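Local coordinates for protein 3-guanidinopropionase (Pseudomonas aeruginosa, PDB 3NIQ) that catalyses the manganese-dependent hydrolysis of 3-guanidinopropanoate to beta-alanine and urea, working as a homohexamer of the arginase family, at residues E106-Y109 / R110-H113; L127-L130 / P131-A135. All blocks are in the same frame, centred on the assembly; numbering follows the deposited sequence.

Both contacts are local, each within one unbroken stretch, so neither closes a loop; they follow in series and neither nest nor cross. Interaction 1 comes first, one turn of helix 98-114 with 106-109 meeting 110-113. The chain then runs through strand 118-123 to the manganese ligand His-126, and interaction 2 follows at once, spanning 127-135, where a 3-10 segment runs into helix 129-136. Their centres lie about 10 Å apart, and the two helices pack together: CZ of Tyr-109 is 3.6 Å from CD1 of Ile-132, and CB of Ala-135 rests 3.4 Å from N of Arg-110. Tyr-109 reaches strand 37-42 and Ser-121; Thr-129 touches strand 235-240 beside His-126.

Interaction 1 (E106-Y109 / R110-H113); sequences EGFY and RQVH
Glu-106 and Arg-110 form an i to i+4 salt bridge on a partly exposed side of helix 98-114, while Phe-108 and Val-112 make an apolar contact on another side of the same turn. A single carboxylate oxygen does the work: OE2 of Glu-106 accepts from NE of Arg-110 at 3.0 Å and from NH2 of Arg-110 at 2.9 Å. Both donors approach the oxygen from one face of the carboxylate, well out of its plane, whereas OE2 lies at the edge of the guanidinium, close to its plane. The planes of the two flat groups are 48° apart. Both N-H bonds are bent, 142° from NE and 145° from NH2. With CG anti to the backbone N and the chain extended beyond it, Glu-106 reaches out to meet the straight Arg-110 chain, whose CG passes 3.3 Å from O of Glu-106. The backbone of the same turn adds a bond from N of Arg-110 to O of Glu-106 at 2.8 Å. On the apolar side, CG2 of Val-112 approaches the Phe-108 ring obliquely, 3.8 Å from CE2, and the amide N of Val-112 bonds to O of Phe-108 at 3.1 Å. N of His-113 closes the next turn on O of Tyr-109. The Tyr-109 ring leaves this turn for the interior, where its OH is hydrogen-bonded to Ser-121 of strand 118-123. Its side chain touches Ile-40 and Val-42 of strand 37-42 and also helix 129-136, where Glu-106 meets Arg-134, while Phe-108 also touches Ile-40.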
# COMPACT_ATOMS: atom_id res chain seq x y z
N GLU A 106 -8.85 -31.36 14.94
CA GLU A 106 -9.92 -32.37 14.93
C GLU A 106 -10.53 -32.54 16.34
O GLU A 106 -11.74 -32.69 16.48
CB GLU A 106 -9.42 -33.72 14.40
CG GLU A 106 -10.51 -34.82 14.50
CD GLU A 106 -10.08 -36.20 13.99
OE1 GLU A 106 -8.96 -36.33 13.43
OE2 GLU A 106 -10.88 -37.14 14.13
N GLY A 107 -9.67 -32.57 17.36
CA GLY A 107 -10.11 -32.75 18.75
C GLY A 107 -11.09 -31.66 19.16
O GLY A 107 -12.12 -31.93 19.77
N PHE A 108 -10.78 -30.42 18.78
CA PHE A 108 -11.69 -29.31 19.01
C PHE A 108 -13.03 -29.52 18.31
O PHE A 108 -14.10 -29.37 18.92
CB PHE A 108 -11.01 -28.02 18.52
CG PHE A 108 -11.80 -26.77 18.80
CD1 PHE A 108 -11.78 -26.19 20.07
CD2 PHE A 108 -12.54 -26.17 17.79
CE1 PHE A 108 -12.52 -25.01 20.34
CE2 PHE A 108 -13.29 -25.00 18.05
CZ PHE A 108 -13.27 -24.42 19.33
N TYR A 109 -12.99 -29.87 17.03
CA TYR A 109 -14.23 -30.02 16.28
C TYR A 109 -15.05 -31.22 16.72
O TYR A 109 -16.26 -31.21 16.59
CB TYR A 109 -13.97 -30.04 14.76
CG TYR A 109 -13.82 -28.63 14.22
CD1 TYR A 109 -14.92 -27.95 13.68
CD2 TYR A 109 -12.61 -27.96 14.31
CE1 TYR A 109 -14.80 -26.63 13.22
CE2 TYR A 109 -12.48 -26.61 13.85
CZ TYR A 109 -13.57 -25.98 13.30
OH TYR A 109 -13.48 -24.68 12.86
N ARG A 110 -14.41 -32.27 17.23
CA ARG A 110 -15.15 -33.40 17.84
C ARG A 110 -16.01 -32.92 19.02
O ARG A 110 -17.12 -33.40 19.22
CB ARG A 110 -14.20 -34.49 18.33
CG ARG A 110 -13.55 -35.30 17.19
CD ARG A 110 -13.14 -36.67 17.67
NE ARG A 110 -12.44 -37.46 16.64
CZ ARG A 110 -12.12 -38.74 16.80
NH1 ARG A 110 -12.45 -39.38 17.93
NH2 ARG A 110 -11.47 -39.40 15.84
N GLN A 111 -15.48 -31.98 19.80
CA GLN A 111 -16.21 -31.42 20.94
C GLN A 111 -17.36 -30.57 20.46
O GLN A 111 -18.47 -30.64 21.01
CB GLN A 111 -15.28 -30.52 21.76
CG GLN A 111 -14.33 -31.26 22.70
CD GLN A 111 -13.25 -30.34 23.25
OE1 GLN A 111 -12.89 -29.33 22.62
NE2 GLN A 111 -12.71 -30.69 24.41
N VAL A 112 -17.10 -29.72 19.47
CA VAL A 112 -18.13 -28.89 18.89
C VAL A 112 -19.25 -29.82 18.38
O VAL A 112 -20.42 -29.62 18.70
CB VAL A 112 -17.56 -28.00 17.74
CG1 VAL A 112 -18.68 -27.30 16.97
CG2 VAL A 112 -16.56 -27.00 18.29
N HIS A 113 -18.88 -30.84 17.61
CA HIS A 113 -19.84 -31.76 17.02
C HIS A 113 -20.63 -32.53 18.12
O HIS A 113 -21.85 -32.67 18.05
CB HIS A 113 -19.13 -32.75 16.10
CG HIS A 113 -20.06 -33.66 15.37
ND1 HIS A 113 -21.02 -33.19 14.50
CD2 HIS A 113 -20.17 -35.01 15.36
CE1 HIS A 113 -21.69 -34.21 13.99
NE2 HIS A 113 -21.20 -35.33 14.50

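Interaction 2 (L127-L130 / P131-A135); sequences LVTL and PIFRA
Leu-130 and Arg-134 meet one turn apart on helix 129-136, and the leucine can be followed outward. Its CB lies 3.2 Å from CD of Pro-131, a closeness set by the peptide bond that joins the two residues. CG, anti to the backbone N (chi1 179°), then comes within 3.9 Å of NE of Arg-134. CD1 lies alongside the same nitrogen, and CD2 sits over one face of the guanidinium, off toward its rim, 3.9 Å from NH2. The arginine's polar end is held from outside, its NE in a salt bridge with Glu-175. One residue earlier, Thr-129 places CG2 over the face of the Phe-133 ring, a CH-pi contact 3.8 Å from the centroid, while its OG1 is hydrogen-bonded to Asp-281. Two i to i+4 backbone bonds accompany these pairs, from N of Phe-133 to O of Thr-129 and from N of Arg-134 to O of Leu-130, both at 2.9 Å. Val-128 and Ile-132 lie side by side, CG2 of the valine 3.9 Å from CD1 of the isoleucine. A 3-10 segment at 127-128 thus leads into helix 129-136, just after the manganese ligand His-126 that follows strand 118-123, part of the alpha/beta fold of the arginase family.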
# COMPACT_ATOMS: atom_id res chain seq x y z
N LEU A 127 -6.51 -26.79 4.02
CA LEU A 127 -6.23 -28.03 4.77
C LEU A 127 -7.03 -28.07 6.07
O LEU A 127 -7.35 -29.14 6.59
CB LEU A 127 -4.71 -28.24 5.01
CG LEU A 127 -4.35 -29.53 5.75
CD1 LEU A 127 -4.82 -30.77 4.96
CD2 LEU A 127 -2.82 -29.62 6.05
N VAL A 128 -7.41 -26.90 6.57
CA VAL A 128 -8.22 -26.83 7.78
C VAL A 128 -9.54 -27.61 7.66
O VAL A 128 -10.09 -28.10 8.67
CB VAL A 128 -8.53 -25.37 8.19
CG1 VAL A 128 -9.05 -24.57 7.02
CG2 VAL A 128 -9.60 -25.38 9.27
N THR A 129 -10.05 -27.74 6.44
CA THR A 129 -11.34 -28.43 6.25
C THR A 129 -11.24 -29.93 6.54
O THR A 129 -12.21 -30.55 7.01
CB THR A 129 -11.92 -28.17 4.83
OG1 THR A 129 -11.97 -26.76 4.60
CG2 THR A 129 -13.34 -28.73 4.70
N LEU A 130 -10.07 -30.52 6.30
CA LEU A 130 -9.86 -31.93 6.60
C LEU A 130 -10.15 -32.33 8.06
O LEU A 130 -11.00 -33.19 8.29
CB LEU A 130 -8.46 -32.40 6.19
CG LEU A 130 -8.14 -33.88 6.50
CD1 LEU A 130 -9.16 -34.79 5.87
CD2 LEU A 130 -6.72 -34.23 6.02
N PRO A 131 -9.44 -31.74 9.05
CA PRO A 131 -9.75 -32.13 10.44
C PRO A 131 -11.20 -31.84 10.84
O PRO A 131 -11.80 -32.60 11.60
CB PRO A 131 -8.75 -31.31 11.28
CG PRO A 131 -8.29 -30.19 10.34
CD PRO A 131 -8.28 -30.83 8.99
N ILE A 132 -11.79 -30.78 10.31
CA ILE A 132 -13.22 -30.53 10.48
C ILE A 132 -14.07 -31.72 9.97
O ILE A 132 -14.95 -32.23 10.69
CB ILE A 132 -13.64 -29.21 9.74
CG1 ILE A 132 -12.90 -28.01 10.35
CG2 ILE A 132 -15.18 -28.99 9.80
CD1 ILE A 132 -13.29 -26.59 9.73
N PHE A 133 -13.79 -32.18 8.75
CA PHE A 133 -14.52 -33.32 8.18
C PHE A 133 -14.26 -34.60 8.99
O PHE A 133 -15.16 -35.44 9.12
CB PHE A 133 -14.15 -33.54 6.71
CG PHE A 133 -14.86 -32.64 5.74
CD1 PHE A 133 -15.49 -31.48 6.17
CD2 PHE A 133 -14.91 -32.96 4.38
CE1 PHE A 133 -16.15 -30.65 5.28
CE2 PHE A 133 -15.57 -32.12 3.46
CZ PHE A 133 -16.19 -30.97 3.92
N ARG A 134 -13.06 -34.75 9.52
CA ARG A 134 -12.74 -35.87 10.40
C ARG A 134 -13.66 -35.91 11.61
O ARG A 134 -14.09 -36.99 12.03
CB ARG A 134 -11.28 -35.86 10.82
CG ARG A 134 -10.36 -36.44 9.73
CD ARG A 134 -8.89 -36.26 10.07
NE ARG A 134 -8.03 -36.82 9.03
CZ ARG A 134 -6.70 -36.86 9.11
NH1 ARG A 134 -6.07 -36.33 10.15
NH2 ARG A 134 -5.99 -37.40 8.13
N ALA A 135 -14.02 -34.74 12.13
CA ALA A 135 -15.01 -34.68 13.22
C ALA A 135 -16.44 -34.85 12.74
O ALA A 135 -17.19 -35.65 13.32
CB ALA A 135 -14.88 -33.37 14.03